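Local coordinates for protein nicotinamidase (Saccharomyces cerevisiae, PDB 3V8E) that catalyses the deamidation of nicotinamide to nicotinate and ammonium, an early step of NAD(+) salvage that keeps nicotinamide, an inhibitor of SIR2, from accumulating, at residues 43-47 and 148-152; 118-124 and 141-145. The contacts are given in a common frame with arbitrary orientation. Residues are numbered along the deposited sequence.

Contact 1 of 2, residues 43-47 and 148-152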
loop_
_atom_site.group_PDB
_atom_site.type_symbol
_atom_site.label_atom_id
_atom_site.label_comp_id
_atom_site.label_asym_id
_atom_site.label_seq_id
_atom_site.Cartn_x
_atom_site.Cartn_y
_atom_site.Cartn_z
ATOM N N TRP A 43 0.267 8.975 -18.055
ATOM C CA TRP A 43 1.220 8.535 -17.038
ATOM C C TRP A 43 2.620 8.717 -17.560
ATOM O O TRP A 43 3.023 8.067 -18.515
ATOM C CB TRP A 43 1.021 7.077 -16.661
ATOM C CG TRP A 43 -0.364 6.690 -16.225
ATOM C CD1 TRP A 43 -1.111 5.604 -16.671
ATOM C CD2 TRP A 43 -1.219 7.354 -15.222
ATOM N NE1 TRP A 43 -2.331 5.564 -16.055
ATOM C CE2 TRP A 43 -2.460 6.580 -15.171
ATOM C CE3 TRP A 43 -1.092 8.473 -14.416
ATOM C CZ2 TRP A 43 -3.513 6.927 -14.324
ATOM C CZ3 TRP A 43 -2.159 8.820 -13.574
ATOM C CH2 TRP A 43 -3.337 8.063 -13.526
ATOM N N HIS A 44 3.373 9.623 -16.961
ATOM C CA HIS A 44 4.781 9.726 -17.276
ATOM C C HIS A 44 5.523 8.544 -16.706
ATOM O O HIS A 44 6.462 8.066 -17.311
ATOM C CB HIS A 44 5.343 11.034 -16.746
ATOM C CG HIS A 44 6.772 11.262 -17.120
ATOM N ND1 HIS A 44 7.165 11.443 -18.399
ATOM C CD2 HIS A 44 7.921 11.324 -16.342
ATOM C CE1 HIS A 44 8.496 11.616 -18.442
ATOM N NE2 HIS A 44 8.963 11.542 -17.180
ATOM N N ARG A 45 5.116 8.089 -15.520
ATOM C CA ARG A 45 5.678 6.916 -14.871
ATOM C C ARG A 45 4.605 6.177 -14.065
ATOM O O ARG A 45 3.611 6.764 -13.624
ATOM C CB ARG A 45 6.843 7.278 -13.933
ATOM C CG ARG A 45 8.183 7.539 -14.607
ATOM C CD ARG A 45 8.555 6.403 -15.536
ATOM N NE ARG A 45 9.971 6.391 -15.896
ATOM C CZ ARG A 45 10.511 7.119 -16.871
ATOM N NH1 ARG A 45 9.767 7.955 -17.596
ATOM N NH2 ARG A 45 11.818 7.024 -17.106
ATOM N N ILE A 46 4.833 4.881 -13.889
ATOM C CA ILE A 46 4.039 4.041 -13.033
ATOM C C ILE A 46 4.961 3.392 -12.000
ATOM O O ILE A 46 6.043 2.938 -12.318
ATOM C CB ILE A 46 3.321 2.943 -13.849
ATOM C CG1 ILE A 46 2.463 3.587 -14.956
ATOM C CG2 ILE A 46 2.520 2.015 -12.928
ATOM C CD1 ILE A 46 1.891 2.599 -15.943
ATOM N N VAL A 47 4.533 3.350 -10.754
ATOM C CA VAL A 47 5.296 2.636 -9.757
ATOM C C VAL A 47 4.360 1.621 -9.136
ATOM O O VAL A 47 3.231 1.969 -8.785
ATOM C CB VAL A 47 5.832 3.602 -8.666
ATOM C CG1 VAL A 47 6.536 2.818 -7.565
ATOM C CG2 VAL A 47 6.755 4.666 -9.267
ATOM N N TYR A 148 12.605 8.615 -6.469
ATOM C CA TYR A 148 12.228 8.145 -7.802
ATOM C C TYR A 148 11.279 9.151 -8.434
ATOM O O TYR A 148 11.504 9.604 -9.548
ATOM C CB TYR A 148 11.571 6.762 -7.738
ATOM C CG TYR A 148 11.262 6.189 -9.094
ATOM C CD1 TYR A 148 9.969 6.259 -9.626
ATOM C CD2 TYR A 148 12.266 5.589 -9.864
ATOM C CE1 TYR A 148 9.683 5.736 -10.882
ATOM C CE2 TYR A 148 11.997 5.048 -11.114
ATOM C CZ TYR A 148 10.708 5.128 -11.627
ATOM O OH TYR A 148 10.443 4.609 -12.881
ATOM N N LEU A 149 10.232 9.509 -7.701
ATOM C CA LEU A 149 9.268 10.480 -8.166
ATOM C C LEU A 149 9.952 11.781 -8.549
ATOM O O LEU A 149 9.624 12.363 -9.583
ATOM C CB LEU A 149 8.188 10.732 -7.099
ATOM C CG LEU A 149 7.351 9.552 -6.589
ATOM C CD1 LEU A 149 6.298 10.066 -5.625
ATOM C CD2 LEU A 149 6.683 8.792 -7.714
ATOM N N GLU A 150 10.901 12.236 -7.727
ATOM C CA GLU A 150 11.615 13.473 -8.021
ATOM C C GLU A 150 12.446 13.379 -9.289
ATOM O O GLU A 150 12.398 14.273 -10.121
ATOM C CB GLU A 150 12.447 13.935 -6.853
ATOM C CG GLU A 150 11.606 14.580 -5.782
ATOM C CD GLU A 150 12.348 14.786 -4.476
ATOM O OE1 GLU A 150 13.456 14.204 -4.293
ATOM O OE2 GLU A 150 11.812 15.527 -3.612
ATOM N N LYS A 151 13.170 12.279 -9.454
ATOM C CA LYS A 151 13.969 12.069 -10.644
ATOM C C LYS A 151 13.116 12.193 -11.900
ATOM O O LYS A 151 13.572 12.721 -12.919
ATOM C CB LYS A 151 14.606 10.687 -10.630
ATOM C CG LYS A 151 15.963 10.683 -11.297
ATOM C CD LYS A 151 16.048 9.645 -12.403
ATOM C CE LYS A 151 17.497 9.452 -12.865
ATOM N NZ LYS A 151 18.362 10.650 -12.603
ATOM N N HIS A 152 11.880 11.710 -11.809
ATOM C CA HIS A 152 10.990 11.674 -12.939
ATOM C C HIS A 152 9.990 12.804 -12.968
ATOM O O HIS A 152 8.903 12.673 -13.553
ATOM C CB HIS A 152 10.357 10.303 -13.016
ATOM C CG HIS A 152 11.371 9.235 -13.273
ATOM N ND1 HIS A 152 12.107 9.203 -14.408
ATOM C CD2 HIS A 152 11.826 8.191 -12.480
ATOM C CE1 HIS A 152 12.980 8.177 -14.346
ATOM N NE2 HIS A 152 12.809 7.557 -13.170
HETATM O O HOH W 1 12.024 11.504 -16.834
HETATM O O HOH W 2 8.430 2.732 -13.605
#
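Start at Tyr148, in the last turn of the helix: its ring packs against Val47, in the first half of strand 43-51, with Tyr148 CE1 3.5 Å from Val47 CG2. At the tip, Tyr148 OH is 2.8 Å from a water that donates to Ile46 O (2.7 Å), so the hydroxyl reaches the strand backbone through solvent. Leu149 adds a looser apolar touch, CD2 lying 4.4 Å from Val47 CG2. At His152 the chain leaves helical geometry. Arg45 NE sits over one face of its imidazole, Arg45 CG is 4.3 Å from the ring centroid, and Arg45 NH2 is 3.2 Å from His152 CE1. His152 O approaches His44 CD2 at 3.3 Å, and a second water bonds His44 NE2 (3.1 Å) and, weakly, His152 ND1 (3.3 Å). Direct contact is packing of apolar groups and of the guanidinium against the imidazole, with polar links through water. A helix C-terminus laid over the start of a parallel strand is typical of the three-layer alpha/beta/alpha fold of the isochorismatase family.

Contact 2 of 2, residues 118-124 and 141-145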
loop_
_atom_site.group_PDB
_atom_site.type_symbol
_atom_site.label_atom_id
_atom_site.label_comp_id
_atom_site.label_asym_id
_atom_site.label_seq_id
_atom_site.Cartn_x
_atom_site.Cartn_y
_atom_site.Cartn_z
ATOM N N LYS A 118 8.943 0.301 -12.279
ATOM C CA LYS A 118 9.592 0.448 -10.983
ATOM C C LYS A 118 8.794 -0.256 -9.880
ATOM O O LYS A 118 7.577 -0.046 -9.767
ATOM C CB LYS A 118 9.762 1.935 -10.678
ATOM C CG LYS A 118 10.288 2.285 -9.299
ATOM C CD LYS A 118 11.753 1.935 -9.156
ATOM C CE LYS A 118 12.323 2.477 -7.854
ATOM N NZ LYS A 118 13.738 2.071 -7.729
ATOM N N ILE A 119 9.476 -1.097 -9.096
ATOM C CA ILE A 119 8.892 -1.750 -7.914
ATOM C C ILE A 119 9.458 -1.123 -6.611
ATOM O O ILE A 119 10.666 -1.016 -6.455
ATOM C CB ILE A 119 9.194 -3.278 -7.893
ATOM C CG1 ILE A 119 8.662 -3.966 -9.142
ATOM C CG2 ILE A 119 8.593 -3.953 -6.664
ATOM C CD1 ILE A 119 9.125 -5.407 -9.301
ATOM N N VAL A 120 8.597 -0.749 -5.670
ATOM C CA VAL A 120 9.045 -0.330 -4.341
ATOM C C VAL A 120 8.549 -1.330 -3.292
ATOM O O VAL A 120 7.340 -1.503 -3.113
ATOM C CB VAL A 120 8.559 1.097 -3.977
ATOM C CG1 VAL A 120 8.810 1.405 -2.505
ATOM C CG2 VAL A 120 9.246 2.139 -4.839
ATOM N N ASP A 121 9.481 -1.982 -2.597
ATOM C CA ASP A 121 9.122 -2.896 -1.523
ATOM C C ASP A 121 9.124 -2.164 -0.179
ATOM O O ASP A 121 10.009 -1.361 0.105
ATOM C CB ASP A 121 10.093 -4.052 -1.460
ATOM C CG ASP A 121 10.086 -4.900 -2.719
ATOM O OD1 ASP A 121 9.037 -5.077 -3.393
ATOM O OD2 ASP A 121 11.162 -5.427 -3.035
ATOM N N LYS A 122 8.128 -2.441 0.647
ATOM C CA LYS A 122 8.091 -1.930 1.992
ATOM C C LYS A 122 7.875 -3.099 2.964
ATOM O O LYS A 122 7.555 -4.207 2.549
ATOM C CB LYS A 122 6.962 -0.916 2.095
ATOM C CG LYS A 122 5.572 -1.491 1.824
ATOM C CD LYS A 122 4.589 -0.361 1.572
ATOM C CE LYS A 122 3.207 -0.880 1.248
ATOM N NZ LYS A 122 2.594 -1.399 2.494
ATOM N N GLY A 123 8.048 -2.853 4.253
ATOM C CA GLY A 123 7.680 -3.845 5.247
ATOM C C GLY A 123 8.681 -4.957 5.472
ATOM O O GLY A 123 8.389 -5.917 6.177
ATOM N N PHE A 124 9.874 -4.834 4.912
ATOM C CA PHE A 124 10.856 -5.901 5.078
ATOM C C PHE A 124 11.606 -5.822 6.425
ATOM O O PHE A 124 12.164 -6.809 6.865
ATOM C CB PHE A 124 11.830 -5.948 3.888
ATOM C CG PHE A 124 12.576 -4.678 3.703
ATOM C CD1 PHE A 124 13.774 -4.459 4.382
ATOM C CD2 PHE A 124 12.047 -3.663 2.914
ATOM C CE1 PHE A 124 14.444 -3.256 4.255
ATOM C CE2 PHE A 124 12.712 -2.444 2.785
ATOM C CZ PHE A 124 13.910 -2.244 3.458
ATOM N N HIS A 141 12.802 4.796 8.523
ATOM C CA HIS A 141 13.290 4.371 7.224
ATOM C C HIS A 141 12.408 4.886 6.104
ATOM O O HIS A 141 11.166 4.756 6.161
ATOM C CB HIS A 141 13.360 2.854 7.195
ATOM C CG HIS A 141 13.498 2.260 5.801
ATOM N ND1 HIS A 141 14.680 1.824 5.305
ATOM C CD2 HIS A 141 12.549 2.036 4.801
ATOM C CE1 HIS A 141 14.489 1.331 4.065
ATOM N NE2 HIS A 141 13.185 1.471 3.755
ATOM N N LYS A 142 13.031 5.457 5.068
ATOM C CA LYS A 142 12.315 5.812 3.840
ATOM C C LYS A 142 12.664 4.865 2.713
ATOM O O LYS A 142 13.784 4.389 2.629
ATOM C CB LYS A 142 12.641 7.232 3.380
ATOM C CG LYS A 142 12.197 8.325 4.310
ATOM C CD LYS A 142 13.390 8.933 4.997
ATOM C CE LYS A 142 12.966 9.731 6.199
ATOM N NZ LYS A 142 14.180 10.026 7.004
ATOM N N THR A 143 11.701 4.611 1.835
ATOM C CA THR A 143 11.937 3.844 0.616
ATOM C C THR A 143 12.519 4.782 -0.434
ATOM O O THR A 143 12.692 5.987 -0.183
ATOM C CB THR A 143 10.634 3.256 0.053
ATOM O OG1 THR A 143 9.734 4.323 -0.252
ATOM C CG2 THR A 143 9.964 2.306 1.039
ATOM N N ASP A 144 12.829 4.254 -1.615
ATOM C CA ASP A 144 13.362 5.119 -2.644
ATOM C C ASP A 144 12.260 5.865 -3.419
ATOM O O ASP A 144 12.530 6.510 -4.435
ATOM C CB ASP A 144 14.404 4.406 -3.527
ATOM C CG ASP A 144 13.812 3.426 -4.508
ATOM O OD1 ASP A 144 12.674 2.923 -4.342
ATOM O OD2 ASP A 144 14.547 3.119 -5.461
ATOM N N MET A 145 11.035 5.816 -2.894
ATOM C CA MET A 145 9.858 6.329 -3.600
ATOM C C MET A 145 9.993 7.797 -3.937
ATOM O O MET A 145 9.906 8.191 -5.110
ATOM C CB MET A 145 8.576 6.108 -2.791
ATOM C CG MET A 145 7.297 6.568 -3.481
ATOM S SD MET A 145 6.830 5.598 -4.952
ATOM C CE MET A 145 5.902 4.257 -4.201
#
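One direct hydrogen bond joins the segments, and it is part of a salt bridge: Lys118 NZ donates to Asp144 OD2 at 2.6 Å. Asp144 occupies the N-cap position of the following helix, yet its carboxylate makes no capping bond there and turns to the lysine instead. Between the charged end and the aromatic one, Val120 fills the gap, with CG1 3.6 Å from Thr143 CB and CG2 4.0 Å from Met145 CE. Thr143 OG1 accepts a weak bond from Met145 N (3.3 Å), but its stronger partner is the carbonyl of Ala133. At the far end the edge of Phe124 meets the face of His141 in an offset edge-to-face pair, centroids 5.4 Å apart and planes at 86°.

Other polar groups of the strand find partners outside 141-145. The backbones of Lys118, Val120 and Lys122 bond to Val48 and Arg50 of strand 43-51 and to Trp52 just beyond it. Asp121 forms a salt bridge with Arg50. Lys122, predicted to be catalytic, directs its amine to Asp8 and to the zinc ligand Asp51, and also donates to the carbonyls of Tyr130 and Tyr131; Gly123 O bonds to the zinc ligand His53. The chemistry is therefore divided: the loop meets the strand through one ion pair, apolar contacts and an aromatic pair, while the amine of Lys122 is committed to the carboxylates of Asp8 and Asp51 and to two backbone carbonyls.

The two contacts lie 14 Å apart, centre to centre, and both join the sheet to the chain around helix 145-151. Strands 43-51 and 118-122 are parallel neighbours in the six-stranded sheet, with 118-122 at its edge, and helix 145-151 runs from the end of contact 2 into contact 1. Along the chain, 118-124 and 141-145 both fall between 43-47 and 148-152, so contact 2 is nested inside the loop that contact 1 closes. They meet directly: Tyr148 CZ is 3.5 Å from Lys118 CB, and Val47 CG1 is 3.7 Å from Met145 CE. Packing is thus continuous from the outlying contact 1 to contact 2, whose strand carries Lys122 into the active site.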